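Local coordinates for protein carboxylase (PDB 5H80) that forms the biotin carboxylase domain of a single-chain bacterial carboxylase, which probably carboxylates biotin at the expense of ATP, at residues A[38-43]-A[405-410]; A[63-68]-A[416-421]. All blocks are in the same frame, centred on the assembly; numbering follows the deposited sequence.

How the contacts relate
From the N terminus the chain runs through strand 34-37 into segment 38-43, then through helix 42-53 and strand 57-62 into segment 63-68. Both segments belong to the N-terminal biotin carboxylase family region. The chain then passes through the ATP-binding region before 405-410, at the end of strand 402-406, closes contact 1, and 416-421, leading into strand 421-429, closes contact 2. The two closures cross, since their segments alternate along the chain. Together they tie two loops of the parallel sheet to the antiparallel sheet of the C-terminal region. With centres about 9 Å apart they also touch, through the salt bridge from Arg40 to Asp66.

Contact 1 of 2, residues A[38-43]-A[405-410]; sequences ANRGEV and DTFVTT
Glu42 and Thr406 bring the two backbones closest, their CA atoms 4.7 Å apart, where the strand-turn-helix of the biotin carboxylase N-terminal region, from strand 34-37, the central strand of the parallel sheet, into helix 42-53, meets the C-terminal region. Gly41 is the N-cap of that helix and has a positive phi (76°), a conformation that favours glycine. A side chain there would also collide with the Arg40 guanidinium. Phe407, from the chain that follows Thr406, presses against this turn, its CB 3.5 Å from Gly41 C. The Gly41 CA makes an off-centre CH-pi contact with the ring, and the Arg40 guanidinium adds a cation-pi interaction, with CZ 4.9 Å from the ring centroid and the two planes 69° apart. Arg40 reaches that position because its chain bends at chi2 (85°) and chi3, and its NH1 is paired with Asp66. Replacing Phe407 with an alanine would probably leave a gap against Gly41 and take from the Arg40 guanidinium one aromatic neighbour, with Tyr418 remaining. Glu42 lays its CB against Thr406 CA, while its OE1 pairs with Lys424 and accepts from Tyr111. The like-charged carboxylates of Glu42 and Asp405 remain apart, and Asp405 is also bridged to Arg403. Water 1 joins the two carboxylates, donating to Glu42 OE2 at 2.8 Å and to Asp405 OD2 at 2.7 Å.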
loop_
_atom_site.group_PDB
_atom_site.type_symbol
_atom_site.label_atom_id
_atom_site.label_comp_id
_atom_site.label_asym_id
_atom_site.label_seq_id
_atom_site.Cartn_x
_atom_site.Cartn_y
_atom_site.Cartn_z
ATOM N N ALA A 38 0.674 -22.486 12.447
ATOM C CA ALA A 38 1.618 -22.919 13.484
ATOM C C ALA A 38 2.761 -21.891 13.764
ATOM O O ALA A 38 3.914 -22.153 13.517
ATOM C CB ALA A 38 2.211 -24.293 13.166
ATOM N N ASN A 39 2.378 -20.716 14.244
ATOM C CA ASN A 39 3.249 -19.594 14.365
ATOM C C ASN A 39 2.500 -18.464 15.140
ATOM O O ASN A 39 1.461 -18.746 15.752
ATOM C CB ASN A 39 3.773 -19.060 12.984
ATOM C CG ASN A 39 5.205 -18.560 13.071
ATOM O OD1 ASN A 39 5.533 -17.741 13.906
ATOM N ND2 ASN A 39 6.099 -19.081 12.273
ATOM N N ARG A 40 3.121 -17.295 15.239
ATOM C CA ARG A 40 2.559 -16.200 16.023
ATOM C C ARG A 40 3.022 -14.857 15.541
ATOM O O ARG A 40 3.896 -14.784 14.662
ATOM C CB ARG A 40 2.918 -16.478 17.507
ATOM C CG ARG A 40 4.375 -16.760 17.725
ATOM C CD ARG A 40 5.188 -15.524 17.884
ATOM N NE ARG A 40 4.691 -14.461 18.837
ATOM C CZ ARG A 40 5.157 -13.196 18.878
ATOM N NH1 ARG A 40 4.683 -12.282 19.727
ATOM N NH2 ARG A 40 6.157 -12.815 18.066
ATOM N N GLY A 41 2.478 -13.754 16.083
ATOM C CA GLY A 41 3.075 -12.461 15.853
ATOM C C GLY A 41 2.743 -11.996 14.436
ATOM O O GLY A 41 1.739 -12.508 13.863
ATOM N N GLU A 42 3.654 -11.199 13.858
ATOM C CA GLU A 42 3.370 -10.502 12.575
ATOM C C GLU A 42 3.117 -11.514 11.415
ATOM O O GLU A 42 2.117 -11.382 10.667
ATOM C CB GLU A 42 4.385 -9.444 12.235
ATOM C CG GLU A 42 5.708 -9.977 11.794
ATOM C CD GLU A 42 5.765 -10.375 10.303
ATOM O OE1 GLU A 42 6.785 -10.922 9.947
ATOM O OE2 GLU A 42 4.769 -10.295 9.522
ATOM N N VAL A 43 3.828 -12.637 11.384
ATOM C CA VAL A 43 3.579 -13.661 10.376
ATOM C C VAL A 43 2.192 -14.413 10.458
ATOM O O VAL A 43 1.630 -14.725 9.355
ATOM C CB VAL A 43 4.777 -14.623 10.154
ATOM C CG1 VAL A 43 4.891 -15.724 11.179
ATOM C CG2 VAL A 43 4.748 -15.166 8.721
ATOM N N ASP A 405 3.254 -4.126 8.411
ATOM C CA ASP A 405 2.839 -5.456 8.826
ATOM C C ASP A 405 3.285 -5.602 10.323
ATOM O O ASP A 405 4.508 -5.577 10.661
ATOM C CB ASP A 405 3.409 -6.645 7.982
ATOM C CG ASP A 405 2.821 -6.742 6.586
ATOM O OD1 ASP A 405 2.315 -5.699 6.055
ATOM O OD2 ASP A 405 2.767 -7.841 6.040
ATOM N N THR A 406 2.286 -5.790 11.186
ATOM C CA THR A 406 2.502 -5.892 12.646
ATOM C C THR A 406 1.414 -6.870 13.235
ATOM O O THR A 406 0.495 -7.314 12.596
ATOM C CB THR A 406 2.517 -4.488 13.301
ATOM O OG1 THR A 406 2.918 -4.472 14.714
ATOM C CG2 THR A 406 1.171 -3.799 13.134
ATOM N N PHE A 407 1.622 -7.094 14.542
ATOM C CA PHE A 407 0.785 -7.794 15.475
ATOM C C PHE A 407 0.433 -6.958 16.751
ATOM O O PHE A 407 -0.404 -7.359 17.557
ATOM C CB PHE A 407 1.463 -9.121 15.864
ATOM C CG PHE A 407 2.585 -8.896 16.725
ATOM C CD1 PHE A 407 2.495 -9.165 18.146
ATOM C CD2 PHE A 407 3.790 -8.480 16.237
ATOM C CE1 PHE A 407 3.594 -8.912 18.959
ATOM C CE2 PHE A 407 4.871 -8.299 17.039
ATOM C CZ PHE A 407 4.796 -8.473 18.396
ATOM N N VAL A 408 1.037 -5.798 16.867
ATOM C CA VAL A 408 1.118 -4.900 18.098
ATOM C C VAL A 408 -0.137 -4.022 18.081
ATOM O O VAL A 408 -0.570 -3.484 17.045
ATOM C CB VAL A 408 2.436 -4.135 18.255
ATOM C CG1 VAL A 408 2.411 -3.270 19.512
ATOM C CG2 VAL A 408 3.612 -5.106 18.322
ATOM N N THR A 409 -0.847 -3.972 19.217
ATOM C CA THR A 409 -1.822 -2.885 19.410
ATOM C C THR A 409 -1.579 -2.250 20.780
ATOM O O THR A 409 -0.773 -2.760 21.605
ATOM C CB THR A 409 -3.283 -3.316 19.331
ATOM O OG1 THR A 409 -3.506 -4.383 20.263
ATOM C CG2 THR A 409 -3.667 -3.764 17.912
ATOM N N THR A 410 -2.302 -1.152 21.035
ATOM C CA THR A 410 -2.119 -0.419 22.296
ATOM C C THR A 410 -2.427 -1.312 23.507
ATOM O O THR A 410 -3.431 -2.060 23.521
ATOM C CB THR A 410 -2.940 0.880 22.261
ATOM O OG1 THR A 410 -2.514 1.640 21.129
ATOM C CG2 THR A 410 -2.710 1.702 23.499
HETATM O O HOH W 1 4.374 -9.867 6.830
HETATM O O HOH W 2 1.445 -8.692 10.007
#

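Contact 2 of 2, residues A[63-68]-A[416-421]; sequences APDDAG and PQYDAL
Tyr418 and Asp65 meet from opposite directions, each turned by its first torsion: the Tyr418 ring lies beside its own backbone N (chi1 -48°), and the Asp65 carboxylate is tucked between N and the carbonyl carbon (chi1 71°). The phenol OH donates to Asp65 OD1 at 2.7 Å, meeting the carboxylate on its syn side and 19° out of its plane. Relative to the Tyr418 ring, Asp65 OD1 lies at the edge, near the ring plane. Asp66 instead places its carboxylate over one face, with CG 3.7 Å from Tyr418 CE2, while Gln417 CB packs over the ring centre. Arg40, which holds the Asp66 carboxylate, also makes a cation-pi contact with Tyr418, so ring and anion share one guanidinium. The other oxygen of Asp65, OD2, accepts from Ser415 and lies 3.4 Å from Gln417 CG. The Ala63 methyl, CB, also approaches Tyr418 OH, at 3.6 Å. Gln417 OE1 accepts from the backbone N of Ala86, at the start of helix 86-89. The contact thus joins the short 3-10 turn between strand 57-62 and helix 70-74 to the loop that connects strands 402-406 and 421-429 of the C-terminal antiparallel sheet.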
loop_
_atom_site.group_PDB
_atom_site.type_symbol
_atom_site.label_atom_id
_atom_site.label_comp_id
_atom_site.label_asym_id
_atom_site.label_seq_id
_atom_site.Cartn_x
_atom_site.Cartn_y
_atom_site.Cartn_z
ATOM N N ALA A 63 0.042 -18.988 23.006
ATOM C CA ALA A 63 0.475 -19.199 24.393
ATOM C C ALA A 63 -0.076 -18.067 25.218
ATOM O O ALA A 63 -0.263 -16.943 24.704
ATOM C CB ALA A 63 1.988 -19.189 24.442
ATOM N N PRO A 64 -0.416 -18.298 26.529
ATOM C CA PRO A 64 -0.932 -17.173 27.267
ATOM C C PRO A 64 -0.179 -15.817 27.342
ATOM O O PRO A 64 -0.786 -14.727 27.304
ATOM C CB PRO A 64 -1.165 -17.776 28.718
ATOM C CG PRO A 64 -1.112 -19.266 28.545
ATOM C CD PRO A 64 -0.164 -19.480 27.398
ATOM N N ASP A 65 1.125 -15.828 27.368
ATOM C CA ASP A 65 1.954 -14.610 27.342
ATOM C C ASP A 65 1.953 -13.901 25.982
ATOM O O ASP A 65 2.504 -12.883 25.886
ATOM C CB ASP A 65 3.368 -14.863 27.711
ATOM C CG ASP A 65 4.150 -15.617 26.656
ATOM O OD1 ASP A 65 3.604 -16.214 25.705
ATOM O OD2 ASP A 65 5.385 -15.752 26.908
ATOM N N ASP A 66 1.257 -14.490 25.020
ATOM C CA ASP A 66 1.095 -13.972 23.675
ATOM C C ASP A 66 -0.327 -13.587 23.448
ATOM O O ASP A 66 -0.736 -13.366 22.306
ATOM C CB ASP A 66 1.571 -15.041 22.675
ATOM C CG ASP A 66 2.255 -14.451 21.427
ATOM O OD1 ASP A 66 2.612 -13.237 21.456
ATOM O OD2 ASP A 66 2.451 -15.251 20.504
ATOM N N ALA A 67 -1.190 -13.623 24.492
ATOM C CA ALA A 67 -2.595 -13.565 24.222
ATOM C C ALA A 67 -3.134 -12.213 23.652
ATOM O O ALA A 67 -4.171 -12.206 22.997
ATOM C CB ALA A 67 -3.438 -14.080 25.412
ATOM N N GLY A 68 -2.388 -11.154 23.792
ATOM C CA GLY A 68 -2.868 -9.806 23.339
ATOM C C GLY A 68 -2.443 -9.512 21.885
ATOM O O GLY A 68 -2.900 -8.567 21.288
ATOM N N PRO A 416 9.490 -11.462 26.442
ATOM C CA PRO A 416 10.851 -11.791 26.004
ATOM C C PRO A 416 11.022 -13.205 25.447
ATOM O O PRO A 416 12.132 -13.581 25.052
ATOM C CB PRO A 416 11.673 -11.652 27.294
ATOM C CG PRO A 416 10.720 -11.969 28.386
ATOM C CD PRO A 416 9.368 -11.437 27.921
ATOM N N GLN A 417 9.978 -14.027 25.415
ATOM C CA GLN A 417 10.070 -15.308 24.824
ATOM C C GLN A 417 10.249 -15.248 23.323
ATOM O O GLN A 417 10.648 -16.215 22.707
ATOM C CB GLN A 417 8.797 -16.094 25.095
ATOM C CG GLN A 417 8.685 -16.559 26.562
ATOM C CD GLN A 417 9.580 -17.750 26.786
ATOM O OE1 GLN A 417 9.663 -18.655 25.930
ATOM N NE2 GLN A 417 10.307 -17.743 27.891
ATOM N N TYR A 418 9.956 -14.100 22.733
ATOM C CA TYR A 418 9.830 -14.009 21.264
ATOM C C TYR A 418 10.810 -12.924 20.842
ATOM O O TYR A 418 11.295 -12.110 21.637
ATOM C CB TYR A 418 8.405 -13.666 20.795
ATOM C CG TYR A 418 7.359 -14.526 21.461
ATOM C CD1 TYR A 418 7.385 -15.898 21.244
ATOM C CD2 TYR A 418 6.512 -14.030 22.386
ATOM C CE1 TYR A 418 6.497 -16.748 21.922
ATOM C CE2 TYR A 418 5.591 -14.874 23.070
ATOM C CZ TYR A 418 5.620 -16.239 22.838
ATOM O OH TYR A 418 4.775 -17.155 23.496
ATOM N N ASP A 419 11.081 -12.932 19.556
ATOM C CA ASP A 419 12.014 -11.989 19.018
ATOM C C ASP A 419 11.537 -10.537 19.213
ATOM O O ASP A 419 10.387 -10.302 19.637
ATOM C CB ASP A 419 12.342 -12.380 17.591
ATOM C CG ASP A 419 11.238 -12.013 16.582
ATOM O OD1 ASP A 419 10.442 -11.057 16.828
ATOM O OD2 ASP A 419 11.149 -12.719 15.552
ATOM N N ALA A 420 12.424 -9.595 18.851
ATOM C CA ALA A 420 12.250 -8.181 19.204
ATOM C C ALA A 420 11.430 -7.440 18.149
ATOM O O ALA A 420 11.116 -6.276 18.380
ATOM C CB ALA A 420 13.594 -7.466 19.359
ATOM N N LEU A 421 11.019 -8.128 17.102
ATOM C CA LEU A 421 10.257 -7.423 16.032
ATOM C C LEU A 421 8.945 -6.916 16.523
ATOM O O LEU A 421 8.085 -7.702 17.063
ATOM C CB LEU A 421 10.132 -8.318 14.882
ATOM C CG LEU A 421 9.535 -7.680 13.596
ATOM C CD1 LEU A 421 10.510 -6.700 12.972
ATOM C CD2 LEU A 421 9.234 -8.825 12.644
#